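Local coordinates for cytidine deaminase (Burkholderia pseudomallei, PDB 3DMO), which catalyses the zinc-dependent hydrolytic deamination of cytidine and 2'-deoxycytidine to uridine and 2'-deoxyuridine, probably salvaging both for UMP synthesis, at residues 32-46 with 75-89. Residues are numbered along the deposited sequence; the frame is centred on the assembly and turned at random.
Sequences FKVGAALVTNDGKVF and YRPGEFAAIAVVGET
Strand 34-40 pairs antiparallel with 80-87, the middle strand of the mixed sheet of the cytidine deaminase fold, Gly35, Ala37 and Val39 exchanging backbone hydrogen bonds with Val86, Ala84 and Ala82. From Gly35 to Val39 both faces are buried. Small Ala37 and Ala84 lie against Leu14 of helix 11-22, whereas Leu38 and Ile83 project from the other face, where Leu38 also meets helix 62-72. Leu38 turns its CG away from the backbone N (chi1 179°), and chi2 of 65° then sets CD2 3.7 Å from Phe80 CD2, while CD1 packs on Ile83 CB. On this face the side chain of Val85 comes within about 4 Å of that of Glu63, the predicted proton donor. A classic beta bulge ends the regular ladder: Ala81 and Ala82 both face Val39, whose O accepts a hydrogen bond from Ala81 N (2.9 Å) and a weak one from Ala82 N.

Beyond the bulge polar groups take over, with Asn41 and Asp42 exposed, although Thr40 stays buried against Tyr75. Asn41 ND2 donates to Glu79 OE2 at 2.9 Å, its amide nearly perpendicular to the carboxylate (87°). Arg76 grips that carboxylate side-on, NE in a salt bridge to Glu79 OE1 (3.0 Å) and NH2 reaching OE2 from the face opposite Asn41, which should favour an ionised Glu79. Thr40 CG2 sits over the Tyr75 ring, 3.7 Å from its centroid, in a CH-pi contact. Tyr75 OH donates to the syn lone pair of Asp42 OD2 at 2.8 Å, and Thr40 OG1 donates to that same oxygen at 2.6 Å.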
loop_
_atom_site.group_PDB
_atom_site.type_symbol
_atom_site.label_atom_id
_atom_site.label_comp_id
_atom_site.label_asym_id
_atom_site.label_seq_id
_atom_site.Cartn_x
_atom_site.Cartn_y
_atom_site.Cartn_z
ATOM N N PHE A 32 -2.097 -13.109 13.334
ATOM C CA PHE A 32 -1.231 -13.953 12.533
ATOM C C PHE A 32 0.152 -13.315 12.518
ATOM O O PHE A 32 0.394 -12.364 11.781
ATOM C CB PHE A 32 -1.794 -14.070 11.115
ATOM C CG PHE A 32 -1.057 -15.051 10.239
ATOM C CD1 PHE A 32 -1.300 -16.423 10.341
ATOM C CD2 PHE A 32 -0.132 -14.602 9.295
ATOM C CE1 PHE A 32 -0.626 -17.331 9.521
ATOM C CE2 PHE A 32 0.547 -15.505 8.470
ATOM C CZ PHE A 32 0.300 -16.869 8.584
ATOM N N LYS A 33 1.042 -13.832 13.362
ATOM C CA LYS A 33 2.381 -13.280 13.505
ATOM C C LYS A 33 3.333 -13.859 12.472
ATOM O O LYS A 33 3.369 -15.077 12.249
ATOM C CB LYS A 33 2.916 -13.533 14.913
ATOM C CG LYS A 33 2.133 -12.820 16.006
ATOM C CD LYS A 33 2.808 -12.989 17.357
ATOM C CE LYS A 33 2.076 -12.169 18.409
ATOM N NZ LYS A 33 2.686 -12.308 19.768
ATOM N N VAL A 34 4.105 -12.977 11.841
ATOM C CA VAL A 34 5.105 -13.387 10.867
ATOM C C VAL A 34 6.445 -12.777 11.276
ATOM O O VAL A 34 6.496 -11.657 11.789
ATOM C CB VAL A 34 4.742 -12.944 9.418
ATOM C CG1 VAL A 34 5.747 -13.493 8.395
ATOM C CG2 VAL A 34 3.340 -13.396 9.026
ATOM N N GLY A 35 7.523 -13.529 11.072
ATOM C CA GLY A 35 8.864 -13.009 11.305
ATOM C C GLY A 35 9.753 -13.195 10.097
ATOM O O GLY A 35 9.555 -14.103 9.288
ATOM N N ALA A 36 10.746 -12.322 9.981
ATOM C CA ALA A 36 11.748 -12.432 8.935
ATOM C C ALA A 36 13.094 -12.054 9.496
ATOM O O ALA A 36 13.189 -11.277 10.445
ATOM C CB ALA A 36 11.395 -11.538 7.744
ATOM N N ALA A 37 14.139 -12.633 8.924
ATOM C CA ALA A 37 15.494 -12.258 9.287
ATOM C C ALA A 37 16.332 -12.161 8.034
ATOM O O ALA A 37 16.378 -13.091 7.233
ATOM C CB ALA A 37 16.092 -13.252 10.258
ATOM N N LEU A 38 16.994 -11.021 7.894
ATOM C CA LEU A 38 17.740 -10.663 6.697
ATOM C C LEU A 38 19.210 -10.590 7.071
ATOM O O LEU A 38 19.558 -9.954 8.076
ATOM C CB LEU A 38 17.258 -9.286 6.233
ATOM C CG LEU A 38 17.839 -8.579 5.022
ATOM C CD1 LEU A 38 17.533 -9.347 3.738
ATOM C CD2 LEU A 38 17.249 -7.178 4.974
ATOM N N VAL A 39 20.071 -11.244 6.292
ATOM C CA VAL A 39 21.504 -11.183 6.567
ATOM C C VAL A 39 22.192 -10.478 5.414
ATOM O O VAL A 39 21.941 -10.795 4.260
ATOM C CB VAL A 39 22.140 -12.583 6.875
ATOM C CG1 VAL A 39 22.001 -13.556 5.696
ATOM C CG2 VAL A 39 23.610 -12.418 7.310
ATOM N N THR A 40 23.040 -9.511 5.741
ATOM C CA THR A 40 23.655 -8.652 4.738
ATOM C C THR A 40 24.980 -9.214 4.227
ATOM O O THR A 40 25.485 -10.215 4.737
ATOM C CB THR A 40 23.911 -7.243 5.307
ATOM O OG1 THR A 40 24.909 -7.324 6.331
ATOM C CG2 THR A 40 22.639 -6.657 5.909
ATOM N N ASN A 41 25.539 -8.537 3.232
ATOM C CA ASN A 41 26.858 -8.858 2.692
ATOM C C ASN A 41 27.989 -8.941 3.735
ATOM O O ASN A 41 28.903 -9.756 3.583
ATOM C CB ASN A 41 27.211 -7.926 1.512
ATOM C CG ASN A 41 27.134 -6.434 1.861
ATOM O OD1 ASN A 41 26.827 -6.043 2.983
ATOM N ND2 ASN A 41 27.429 -5.590 0.868
ATOM N N ASP A 42 27.924 -8.124 4.788
ATOM C CA ASP A 42 28.936 -8.150 5.840
ATOM C C ASP A 42 28.495 -8.931 7.084
ATOM O O ASP A 42 29.110 -8.830 8.152
ATOM C CB ASP A 42 29.426 -6.729 6.177
ATOM C CG ASP A 42 28.347 -5.840 6.776
ATOM O OD1 ASP A 42 28.687 -4.692 7.157
ATOM O OD2 ASP A 42 27.174 -6.256 6.882
ATOM N N GLY A 43 27.419 -9.706 6.944
ATOM C CA GLY A 43 26.989 -10.642 7.985
ATOM C C GLY A 43 26.079 -10.113 9.079
ATOM O O GLY A 43 25.775 -10.836 10.035
ATOM N N LYS A 44 25.649 -8.858 8.956
ATOM C CA LYS A 44 24.719 -8.259 9.908
ATOM C C LYS A 44 23.308 -8.797 9.675
ATOM O O LYS A 44 22.890 -8.990 8.533
ATOM C CB LYS A 44 24.732 -6.741 9.777
ATOM C CG LYS A 44 24.152 -6.003 10.965
ATOM C CD LYS A 44 24.666 -4.568 10.987
ATOM C CE LYS A 44 24.557 -3.946 12.378
ATOM N NZ LYS A 44 23.140 -3.693 12.766
ATOM N N VAL A 45 22.590 -9.033 10.767
ATOM C CA VAL A 45 21.244 -9.595 10.713
ATOM C C VAL A 45 20.213 -8.547 11.129
ATOM O O VAL A 45 20.402 -7.840 12.119
ATOM C CB VAL A 45 21.135 -10.869 11.584
ATOM C CG1 VAL A 45 19.697 -11.386 11.635
ATOM C CG2 VAL A 45 22.050 -11.942 11.037
ATOM N N PHE A 46 19.148 -8.429 10.338
ATOM C CA PHE A 46 18.041 -7.537 10.656
ATOM C C PHE A 46 16.750 -8.329 10.832
ATOM O O PHE A 46 16.396 -9.135 9.967
ATOM C CB PHE A 46 17.870 -6.481 9.556
ATOM C CG PHE A 46 18.973 -5.464 9.531
ATOM C CD1 PHE A 46 18.850 -4.269 10.243
ATOM C CD2 PHE A 46 20.146 -5.710 8.830
ATOM C CE1 PHE A 46 19.876 -3.327 10.239
ATOM C CE2 PHE A 46 21.173 -4.774 8.825
ATOM C CZ PHE A 46 21.029 -3.581 9.532
ATOM N N TYR A 75 22.285 0.032 4.245
ATOM C CA TYR A 75 22.466 -1.036 3.271
ATOM C C TYR A 75 21.663 -0.659 2.050
ATOM O O TYR A 75 20.625 0.000 2.170
ATOM C CB TYR A 75 22.090 -2.406 3.846
ATOM C CG TYR A 75 23.092 -2.835 4.882
ATOM C CD1 TYR A 75 24.230 -3.539 4.509
ATOM C CD2 TYR A 75 22.931 -2.481 6.213
ATOM C CE1 TYR A 75 25.184 -3.902 5.450
ATOM C CE2 TYR A 75 23.872 -2.843 7.170
ATOM C CZ TYR A 75 24.994 -3.549 6.770
ATOM O OH TYR A 75 25.933 -3.914 7.699
ATOM N N ARG A 76 22.166 -1.041 0.886
ATOM C CA ARG A 76 21.618 -0.587 -0.385
ATOM C C ARG A 76 21.176 -1.786 -1.217
ATOM O O ARG A 76 21.553 -2.920 -0.925
ATOM C CB ARG A 76 22.680 0.247 -1.099
ATOM C CG ARG A 76 22.950 1.571 -0.384
ATOM C CD ARG A 76 24.367 2.049 -0.613
ATOM N NE ARG A 76 25.335 1.155 0.026
ATOM C CZ ARG A 76 26.634 1.413 0.150
ATOM N NH1 ARG A 76 27.140 2.558 -0.303
ATOM N NH2 ARG A 76 27.432 0.525 0.745
ATOM N N PRO A 77 20.346 -1.559 -2.249
ATOM C CA PRO A 77 19.963 -2.703 -3.077
ATOM C C PRO A 77 21.143 -3.563 -3.517
ATOM O O PRO A 77 22.178 -3.038 -3.976
ATOM C CB PRO A 77 19.303 -2.049 -4.285
ATOM C CG PRO A 77 18.697 -0.794 -3.720
ATOM C CD PRO A 77 19.681 -0.314 -2.679
ATOM N N GLY A 78 20.990 -4.873 -3.361
ATOM C CA GLY A 78 22.023 -5.823 -3.757
ATOM C C GLY A 78 22.995 -6.191 -2.652
ATOM O O GLY A 78 23.879 -7.026 -2.864
ATOM N N GLU A 79 22.843 -5.584 -1.478
ATOM C CA GLU A 79 23.755 -5.858 -0.355
ATOM C C GLU A 79 23.263 -6.931 0.608
ATOM O O GLU A 79 23.765 -7.028 1.732
ATOM C CB GLU A 79 24.067 -4.580 0.418
ATOM C CG GLU A 79 24.921 -3.609 -0.355
ATOM C CD GLU A 79 25.584 -2.598 0.537
ATOM O OE1 GLU A 79 24.895 -1.680 1.033
ATOM O OE2 GLU A 79 26.805 -2.714 0.728
ATOM N N PHE A 80 22.296 -7.735 0.165
ATOM C CA PHE A 80 21.716 -8.788 1.006
ATOM C C PHE A 80 22.048 -10.188 0.503
ATOM O O PHE A 80 21.967 -10.466 -0.697
ATOM C CB PHE A 80 20.209 -8.572 1.171
ATOM C CG PHE A 80 19.866 -7.160 1.535
ATOM C CD1 PHE A 80 19.298 -6.308 0.595
ATOM C CD2 PHE A 80 20.189 -6.664 2.794
ATOM C CE1 PHE A 80 19.018 -4.980 0.924
ATOM C CE2 PHE A 80 19.913 -5.340 3.135
ATOM C CZ PHE A 80 19.324 -4.498 2.192
ATOM N N ALA A 81 22.455 -11.048 1.431
ATOM C CA ALA A 81 22.811 -12.428 1.110
ATOM C C ALA A 81 21.596 -13.358 1.125
ATOM O O ALA A 81 21.429 -14.189 0.230
ATOM C CB ALA A 81 23.858 -12.928 2.088
ATOM N N ALA A 82 20.759 -13.222 2.150
ATOM C CA ALA A 82 19.627 -14.129 2.354
ATOM C C ALA A 82 18.579 -13.512 3.263
ATOM O O ALA A 82 18.894 -12.671 4.127
ATOM C CB ALA A 82 20.105 -15.463 2.955
ATOM N N ILE A 83 17.338 -13.961 3.082
ATOM C CA ILE A 83 16.242 -13.639 3.990
ATOM C C ILE A 83 15.488 -14.922 4.357
ATOM O O ILE A 83 15.227 -15.753 3.490
ATOM C CB ILE A 83 15.293 -12.552 3.384
ATOM C CG1 ILE A 83 14.305 -12.023 4.435
ATOM C CG2 ILE A 83 14.612 -13.046 2.109
ATOM C CD1 ILE A 83 13.512 -10.798 3.961
ATOM N N ALA A 84 15.213 -15.112 5.650
ATOM C CA ALA A 84 14.341 -16.203 6.120
ATOM C C ALA A 84 12.998 -15.621 6.533
ATOM O O ALA A 84 12.953 -14.543 7.120
ATOM C CB ALA A 84 14.978 -16.941 7.309
ATOM N N VAL A 85 11.907 -16.320 6.213
ATOM C CA VAL A 85 10.551 -15.873 6.571
ATOM C C VAL A 85 9.824 -17.052 7.236
ATOM O O VAL A 85 9.914 -18.191 6.755
ATOM C CB VAL A 85 9.749 -15.390 5.321
ATOM C CG1 VAL A 85 8.483 -14.604 5.738
ATOM C CG2 VAL A 85 10.629 -14.545 4.404
ATOM N N VAL A 86 9.104 -16.781 8.329
ATOM C CA VAL A 86 8.416 -17.842 9.083
ATOM C C VAL A 86 7.021 -17.394 9.549
ATOM O O VAL A 86 6.838 -16.261 9.990
ATOM C CB VAL A 86 9.282 -18.357 10.285
ATOM C CG1 VAL A 86 9.590 -17.240 11.296
ATOM C CG2 VAL A 86 8.611 -19.532 10.971
ATOM N N GLY A 87 6.048 -18.293 9.437
ATOM C CA GLY A 87 4.727 -18.086 10.025
ATOM C C GLY A 87 4.107 -19.419 10.406
ATOM O O GLY A 87 4.671 -20.474 10.120
ATOM N N GLU A 88 2.939 -19.364 11.044
ATOM C CA GLU A 88 2.206 -20.561 11.454
ATOM C C GLU A 88 1.346 -21.062 10.283
ATOM O O GLU A 88 0.119 -20.897 10.261
ATOM C CB GLU A 88 1.352 -20.262 12.694
ATOM C CG GLU A 88 0.676 -21.483 13.317
ATOM C CD GLU A 88 1.667 -22.437 13.957
ATOM O OE1 GLU A 88 1.900 -23.531 13.382
ATOM O OE2 GLU A 88 2.219 -22.090 15.032
ATOM N N THR A 89 2.006 -21.683 9.314
ATOM C CA THR A 89 1.348 -22.142 8.097
ATOM C C THR A 89 1.559 -23.640 7.901
ATOM O O THR A 89 2.455 -24.234 8.509
ATOM C CB THR A 89 1.866 -21.370 6.850
ATOM O OG1 THR A 89 3.298 -21.340 6.868
ATOM C CG2 THR A 89 1.350 -19.932 6.848
HETATM O O HOH W 1 1.764 -17.109 12.277
#